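Local coordinates for putative DNA-binding protein (Ralstonia eutropha, PDB 3HWU), which is of unknown function but belongs to the PCC (DUF296) family and may bind DNA, at residues A[91-96]-A[105-110]; A[19-24]-A[113-118]. One frame throughout, in Å; residues are numbered along the deposited sequence. Where two conformers were deposited one is given.

Contact 1: A[91-96]-A[105-110]; sequences HAHGTV and GGHLLG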
ATOM      1  N   HIS A  91     -13.647  -1.790  -5.067  1.00 11.34           N
ATOM      2  CA  HIS A  91     -13.521  -2.101  -3.654  1.00 11.12           C
ATOM      3  C   HIS A  91     -12.246  -1.435  -3.211  1.00  9.87           C
ATOM      4  O   HIS A  91     -11.150  -1.829  -3.631  1.00 11.63           O
ATOM      5  CB  HIS A  91     -13.422  -3.605  -3.430  1.00 12.27           C
ATOM      6  CG  HIS A  91     -13.337  -3.994  -2.009  1.00 12.52           C
ATOM      7  ND1 HIS A  91     -12.910  -5.238  -1.587  1.00 14.24           N
ATOM      8  CD2 HIS A  91     -13.634  -3.293  -0.891  1.00 15.70           C
ATOM      9  CE1 HIS A  91     -12.987  -5.288  -0.268  1.00 17.38           C
ATOM     10  NE2 HIS A  91     -13.427  -4.119   0.176  1.00 15.79           N
ATOM     11  N   ALA A  92     -12.354  -0.387  -2.404  1.00  9.41           N
ATOM     12  CA  ALA A  92     -11.191   0.383  -2.038  1.00  9.29           C
ATOM     13  C   ALA A  92     -11.218   0.696  -0.532  1.00  9.07           C
ATOM     14  O   ALA A  92     -12.264   1.034   0.026  1.00  8.65           O
ATOM     15  CB  ALA A  92     -11.110   1.712  -2.839  1.00 11.67           C
ATOM     16  N   HIS A  93     -10.033   0.672   0.062  1.00  8.78           N
ATOM     17  CA  HIS A  93      -9.805   1.146   1.422  1.00  8.08           C
ATOM     18  C   HIS A  93      -8.795   2.293   1.352  1.00  8.47           C
ATOM     19  O   HIS A  93      -7.965   2.373   0.428  1.00  8.87           O
ATOM     20  CB  HIS A  93      -9.270   0.033   2.333  1.00 10.01           C
ATOM     21  CG  HIS A  93     -10.245  -1.069   2.619  1.00  9.99           C
ATOM     22  ND1 HIS A  93      -9.976  -2.048   3.545  1.00 14.95           N
ATOM     23  CD2 HIS A  93     -11.473  -1.358   2.133  1.00 11.50           C
ATOM     24  CE1 HIS A  93     -11.025  -2.837   3.659  1.00 13.93           C
ATOM     25  NE2 HIS A  93     -11.957  -2.429   2.832  1.00 11.52           N
ATOM     26  N   GLY A  94      -8.779   3.135   2.383  1.00  8.88           N
ATOM     27  CA  GLY A  94      -7.826   4.199   2.468  1.00 10.26           C
ATOM     28  C   GLY A  94      -7.464   4.576   3.884  1.00  8.80           C
ATOM     29  O   GLY A  94      -8.185   4.261   4.810  1.00 10.13           O
ATOM     30  N   THR A  95      -6.379   5.329   3.992  1.00  8.83           N
ATOM     31  CA  THR A  95      -5.831   5.865   5.218  1.00 10.30           C
ATOM     32  C   THR A  95      -5.584   7.367   4.947  1.00  9.80           C
ATOM     33  O   THR A  95      -4.880   7.706   3.985  1.00  9.86           O
ATOM     34  CB  THR A  95      -4.449   5.185   5.545  1.00 11.16           C
ATOM     35  OG1 THR A  95      -4.607   3.730   5.535  1.00 14.39           O
ATOM     36  CG2 THR A  95      -3.873   5.659   6.807  1.00 13.62           C
ATOM     37  N   VAL A  96      -6.165   8.248   5.762  1.00  9.95           N
ATOM     38  CA  VAL A  96      -6.076   9.711   5.614  1.00  9.82           C
ATOM     39  C   VAL A  96      -5.545  10.329   6.893  1.00 10.47           C
ATOM     40  O   VAL A  96      -5.733   9.777   7.983  1.00 11.52           O
ATOM     41  CB  VAL A  96      -7.417  10.368   5.190  1.00 10.66           C
ATOM     42  CG1 VAL A  96      -7.851   9.882   3.789  1.00 12.55           C
ATOM     43  CG2 VAL A  96      -8.544  10.128   6.198  1.00 11.67           C
ATOM     44  N   GLY A 105      -9.452   6.035   8.648  1.00 10.79           N
ATOM     45  CA  GLY A 105      -9.880   5.518   7.373  1.00 11.85           C
ATOM     46  C   GLY A 105     -10.632   4.212   7.493  1.00 11.56           C
ATOM     47  O   GLY A 105     -11.402   4.020   8.452  1.00 12.53           O
ATOM     48  N   GLY A 106     -10.440   3.341   6.514  1.00 11.04           N
ATOM     49  CA  GLY A 106     -11.186   2.107   6.368  1.00 10.30           C
ATOM     50  C   GLY A 106     -11.747   1.961   4.978  1.00  9.64           C
ATOM     51  O   GLY A 106     -11.073   2.290   3.980  1.00 11.05           O
ATOM     52  N   HIS A 107     -12.948   1.402   4.908  1.00  9.64           N
ATOM     53  CA  HIS A 107     -13.648   1.163   3.643  1.00  9.12           C
ATOM     54  C   HIS A 107     -14.144   2.481   3.050  1.00  9.34           C
ATOM     55  O   HIS A 107     -14.909   3.199   3.692  1.00 10.50           O
ATOM     56  CB  HIS A 107     -14.835   0.226   3.937  1.00 11.26           C
ATOM     57  CG  HIS A 107     -15.703  -0.066   2.767  1.00 13.09           C
ATOM     58  ND1 HIS A 107     -15.710  -1.290   2.143  1.00 16.50           N
ATOM     59  CD2 HIS A 107     -16.647   0.682   2.159  1.00 15.53           C
ATOM     60  CE1 HIS A 107     -16.579  -1.256   1.146  1.00 16.11           C
ATOM     61  NE2 HIS A 107     -17.150  -0.064   1.123  1.00 17.22           N
ATOM     62  N   LEU A 108     -13.716   2.784   1.819  1.00  9.54           N
ATOM     63  CA  LEU A 108     -14.098   3.994   1.145  1.00  9.66           C
ATOM     64  C   LEU A 108     -15.475   3.888   0.507  1.00 10.42           C
ATOM     65  O   LEU A 108     -15.760   2.950  -0.248  1.00 11.12           O
ATOM     66  CB  LEU A 108     -13.070   4.381   0.061  1.00  9.45           C
ATOM     67  CG  LEU A 108     -11.786   5.011   0.583  1.00  9.39           C
ATOM     68  CD1 LEU A 108     -10.666   4.884  -0.471  1.00 10.76           C
ATOM     69  CD2 LEU A 108     -12.025   6.521   0.961  1.00 11.27           C
ATOM     70  N   LEU A 109     -16.304   4.898   0.770  1.00 10.70           N
ATOM     71  CA  LEU A 109     -17.570   5.086   0.025  1.00 11.49           C
ATOM     72  C   LEU A 109     -17.396   6.079  -1.094  1.00 11.92           C
ATOM     73  O   LEU A 109     -18.064   5.975  -2.108  1.00 14.29           O
ATOM     74  CB  LEU A 109     -18.666   5.543   0.968  1.00 12.11           C
ATOM     75  CG  LEU A 109     -19.004   4.553   2.097  1.00 13.37           C
ATOM     76  CD1 LEU A 109     -20.065   5.153   3.042  1.00 14.64           C
ATOM     77  CD2 LEU A 109     -19.456   3.201   1.541  1.00 16.54           C
ATOM     78  N   GLY A 110     -16.525   7.057  -0.957  1.00 11.92           N
ATOM     79  CA  GLY A 110     -16.297   8.050  -2.014  1.00 12.80           C
ATOM     80  C   GLY A 110     -15.232   9.037  -1.561  1.00 11.37           C
ATOM     81  O   GLY A 110     -14.954   9.157  -0.363  1.00 11.91           O
TER
HETATM   82  O   HOH W   1     -14.947   0.553  -1.692  1.00 17.36           O
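With chi1 of H107 at 177° its CG lies anti to the backbone N, while H93 carries CG anti to the carbonyl carbon (chi1 -68°); these torsions set the two CG atoms on the face of the sheet that H93 and H107 share. The imidazoles touch there, H93 NE2 standing 4.0 Å from H107 ND1. Their ring planes differ by 60° and they meet rim to rim, neither covering the other. H91, its CG also anti to N, adds a third imidazole: H91 CD2 is 4.1 Å from H107 CE1. What does lie over a face of the H93 ring is backbone, the H107 N and G106 C. H93 ND1 and H91 ND1 are turned to the second subunit, hydrogen-bonded to M74 O and E119 OE2 there, so the second subunit holds both rings through their ND1 atoms; F64 of the same chain stacks on H107.

Three backbone bonds hold the hairpin beneath. G94 and G106 form a hydrogen-bonded pair, G94 N to G106 O at 2.9 Å and G106 N to G94 O at 3.0 Å. L108 N gives the third to A92 O (2.9 Å), with water 1 bridging A92 N and L108 O beside it. G105, with only hydrogens on CA, lets G94 O come to 3.3 Å from its CA, a CA-H...O contact; its phi and psi together also place the CB position against the carbonyl O of the preceding residue. L108 points toward the other strand on the face away from the imidazoles, its CD1 resting 3.7 Å from H93 C and also touching A92 CB.

Geometrically this is an antiparallel beta hairpin of the PCC domain bearing a cluster of three histidines that could be a metal site, though no metal is bound and this is unconfirmed.

Contact 2: A[19-24]-A[113-118]; sequences LRHGDN and VGTGSC
Backbone hydrogen bonds join L19 to C118 and G22 to V113. L19 and C118 form an antiparallel hydrogen-bonded pair: L19 N reaches C118 O at 2.8 Å, and C118 N returns to L19 O at 3.0 Å from 43° out of the carbonyl plane. Beyond it, G22 N binds V113 O and V113 N binds D23 O, both at 2.9 Å, so V113 is gripped through both its backbone polar atoms.

Within 19-24, D23 N bonds R20 O, closing a type II turn with G22 at positive phi (88°). D23 OD2 accepts R20 N at 2.8 Å, from above the carboxylate plane, and is also salt-bridged to K7.

Water 2 supplies the solvent-mediated link, accepting from R20 NE and H21 N and donating to G116 O. The far end of R20 makes a salt bridge to D134 of the third subunit.

V113 points into the turn, its CB packed closely against a carbonyl, 3.3 Å from R20 O. Apolar contact is made by V113 CG2, anti to the carbonyl carbon, 4.1 Å from L19 CB, and by L19 CB with C118 CB at 4.2 Å. V25 of helix 25-35 packs on both L19 and V113.

Together these bonds describe a strand end passing through a type II beta turn to the N-cap of helix 25-35, docked against the corner between strands 103-114 and 117-125.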
ATOM      1  N   LEU A  19      -5.100  11.860 -11.250  1.00  9.15           N
ATOM      2  CA  LEU A  19      -6.323  12.625 -11.130  1.00  9.52           C
ATOM      3  C   LEU A  19      -6.008  13.987 -10.528  1.00  9.61           C
ATOM      4  O   LEU A  19      -4.988  14.183  -9.877  1.00 10.47           O
ATOM      5  CB  LEU A  19      -7.368  11.867 -10.316  1.00  9.67           C
ATOM      6  CG  LEU A  19      -7.713  10.466 -10.824  1.00 10.72           C
ATOM      7  CD1 LEU A  19      -8.800   9.840  -9.894  1.00 11.39           C
ATOM      8  CD2 LEU A  19      -8.244  10.475 -12.265  1.00 13.10           C
ATOM      9  N   ARG A  20      -6.879  14.943 -10.815  1.00 11.00           N
ATOM     10  CA  ARG A  20      -6.656  16.344 -10.578  1.00 11.53           C
ATOM     11  C   ARG A  20      -7.777  16.959  -9.747  1.00 11.42           C
ATOM     12  O   ARG A  20      -8.776  16.315  -9.455  1.00 10.56           O
ATOM     13  CB  ARG A  20      -6.532  17.035 -11.949  1.00 13.20           C
ATOM     14  CG  ARG A  20      -5.548  16.385 -12.870  1.00 16.96           C
ATOM     15  CD  ARG A  20      -4.158  16.598 -12.365  1.00 18.72           C
ATOM     16  NE  ARG A  20      -3.845  18.002 -12.460  1.00 21.41           N
ATOM     17  CZ  ARG A  20      -3.340  18.557 -13.547  1.00 23.60           C
ATOM     18  NH1 ARG A  20      -3.056  17.805 -14.603  1.00 25.59           N
ATOM     19  NH2 ARG A  20      -3.124  19.848 -13.545  1.00 23.06           N
ATOM     20  N   HIS A  21      -7.583  18.205  -9.334  0.50 11.61           N
ATOM     21  CA  HIS A  21      -8.524  18.932  -8.496  0.50 11.88           C
ATOM     22  C   HIS A  21      -9.972  18.697  -8.928  0.50 10.87           C
ATOM     23  O   HIS A  21     -10.327  18.880 -10.105  0.50 11.11           O
ATOM     24  CB  HIS A  21      -8.171  20.422  -8.650  0.50 12.42           C
ATOM     25  CG  HIS A  21      -8.925  21.370  -7.767  0.50 15.03           C
ATOM     26  ND1 HIS A  21      -9.642  20.998  -6.650  0.50 18.67           N
ATOM     27  CD2 HIS A  21      -8.979  22.723  -7.803  0.50 17.85           C
ATOM     28  CE1 HIS A  21     -10.162  22.071  -6.078  0.50 19.15           C
ATOM     29  NE2 HIS A  21      -9.765  23.129  -6.752  0.50 20.30           N
ATOM     30  N   GLY A  22     -10.796  18.276  -7.965  1.00 10.53           N
ATOM     31  CA  GLY A  22     -12.211  18.083  -8.152  1.00 10.24           C
ATOM     32  C   GLY A  22     -12.604  16.704  -8.651  1.00 10.47           C
ATOM     33  O   GLY A  22     -13.774  16.391  -8.644  1.00 12.43           O
ATOM     34  N   ASP A  23     -11.648  15.870  -9.068  1.00  9.78           N
ATOM     35  CA  ASP A  23     -12.008  14.545  -9.602  1.00 10.11           C
ATOM     36  C   ASP A  23     -12.522  13.619  -8.501  1.00  9.53           C
ATOM     37  O   ASP A  23     -11.929  13.499  -7.434  1.00 10.08           O
ATOM     38  CB  ASP A  23     -10.815  13.877 -10.289  1.00  9.77           C
ATOM     39  CG  ASP A  23     -10.413  14.518 -11.603  1.00 10.93           C
ATOM     40  OD1 ASP A  23     -11.247  15.245 -12.210  1.00 13.87           O
ATOM     41  OD2 ASP A  23      -9.288  14.229 -12.114  1.00 11.73           O
ATOM     42  N   ASN A  24     -13.589  12.907  -8.833  0.70  9.64           N
ATOM     43  CA  ASN A  24     -14.179  11.909  -7.991  0.70  9.40           C
ATOM     44  C   ASN A  24     -13.437  10.585  -8.212  0.70  9.36           C
ATOM     45  O   ASN A  24     -13.488  10.019  -9.300  0.70  9.81           O
ATOM     46  CB  ASN A  24     -15.669  11.742  -8.313  0.70  9.99           C
ATOM     47  CG  ASN A  24     -16.325  10.724  -7.419  0.70 10.86           C
ATOM     48  OD1 ASN A  24     -15.895   9.574  -7.396  0.70 11.57           O
ATOM     49  ND2 ASN A  24     -17.331  11.141  -6.624  0.70 16.49           N
ATOM     50  N   VAL A 113     -10.667  14.600  -5.059  1.00  8.93           N
ATOM     51  CA  VAL A 113      -9.365  15.248  -5.019  1.00  9.10           C
ATOM     52  C   VAL A 113      -9.540  16.732  -4.681  1.00  9.62           C
ATOM     53  O   VAL A 113     -10.409  17.419  -5.265  1.00 10.27           O
ATOM     54  CB  VAL A 113      -8.635  15.125  -6.359  1.00  9.24           C
ATOM     55  CG1 VAL A 113      -7.277  15.809  -6.377  1.00 10.01           C
ATOM     56  CG2 VAL A 113      -8.500  13.626  -6.769  1.00  9.79           C
ATOM     57  N   GLY A 114      -8.693  17.218  -3.779  1.00 10.12           N
ATOM     58  CA  GLY A 114      -8.700  18.611  -3.374  1.00 11.40           C
ATOM     59  C   GLY A 114      -7.697  19.436  -4.122  1.00 11.55           C
ATOM     60  O   GLY A 114      -7.461  19.242  -5.323  1.00 12.89           O
ATOM     61  N   THR A 115      -7.087  20.369  -3.415  1.00 13.93           N
ATOM     62  CA  THR A 115      -6.073  21.200  -4.070  1.00 15.26           C
ATOM     63  C   THR A 115      -4.739  20.410  -4.128  1.00 14.75           C
ATOM     64  O   THR A 115      -3.798  20.603  -3.361  1.00 16.70           O
ATOM     65  CB  THR A 115      -5.943  22.520  -3.386  1.00 17.94           C
ATOM     66  OG1 THR A 115      -5.606  22.272  -2.046  1.00 18.25           O
ATOM     67  CG2 THR A 115      -7.258  23.337  -3.456  1.00 18.77           C
ATOM     68  N   GLY A 116      -4.711  19.473  -5.059  1.00 14.14           N
ATOM     69  CA  GLY A 116      -3.637  18.490  -5.140  1.00 13.22           C
ATOM     70  C   GLY A 116      -3.915  17.585  -6.307  1.00 11.23           C
ATOM     71  O   GLY A 116      -4.539  17.995  -7.304  1.00 12.44           O
ATOM     72  N   SER A 117      -3.505  16.318  -6.154  1.00 10.18           N
ATOM     73  CA  SER A 117      -3.701  15.300  -7.203  1.00  9.96           C
ATOM     74  C   SER A 117      -3.907  13.944  -6.539  1.00  9.41           C
ATOM     75  O   SER A 117      -3.835  13.844  -5.308  1.00 10.27           O
ATOM     76  CB  SER A 117      -2.491  15.266  -8.144  1.00 10.12           C
ATOM     77  OG  SER A 117      -1.312  14.960  -7.448  1.00 11.72           O
ATOM     78  N   CYS A 118      -4.128  12.911  -7.331  1.00  9.00           N
ATOM     79  CA  CYS A 118      -4.180  11.541  -6.834  1.00  9.24           C
ATOM     80  C   CYS A 118      -3.465  10.665  -7.858  1.00  8.86           C
ATOM     81  O   CYS A 118      -3.899  10.608  -9.014  1.00 10.25           O
ATOM     82  CB  CYS A 118      -5.639  11.099  -6.584  1.00  9.77           C
ATOM     83  SG  CYS A 118      -5.808   9.400  -6.092  1.00 10.02           S
TER
HETATM   84  O   HOH W   2      -4.807  19.160  -9.788  1.00 14.97           O

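The two contacts have centres 16 Å apart and adjoin in sequence without otherwise touching. Along the chain the order is 19-24, 91-96, 105-110, then 113-118, so the hairpin of contact 1 falls between the halves of contact 2. Strand 103-114 serves both: it pairs with strand 87-97 in contact 1, and its end turns into strand 117-125 in contact 2, where strand 14-20 and its following turn meet the end of strand 103-114. All of these strands belong to one antiparallel sheet of the PCC domain. The centre of contact 1 is about 7 Å from the centre of the chain, that of contact 2 about 14 Å, and both adjoin other subunits of the three-chain assembly.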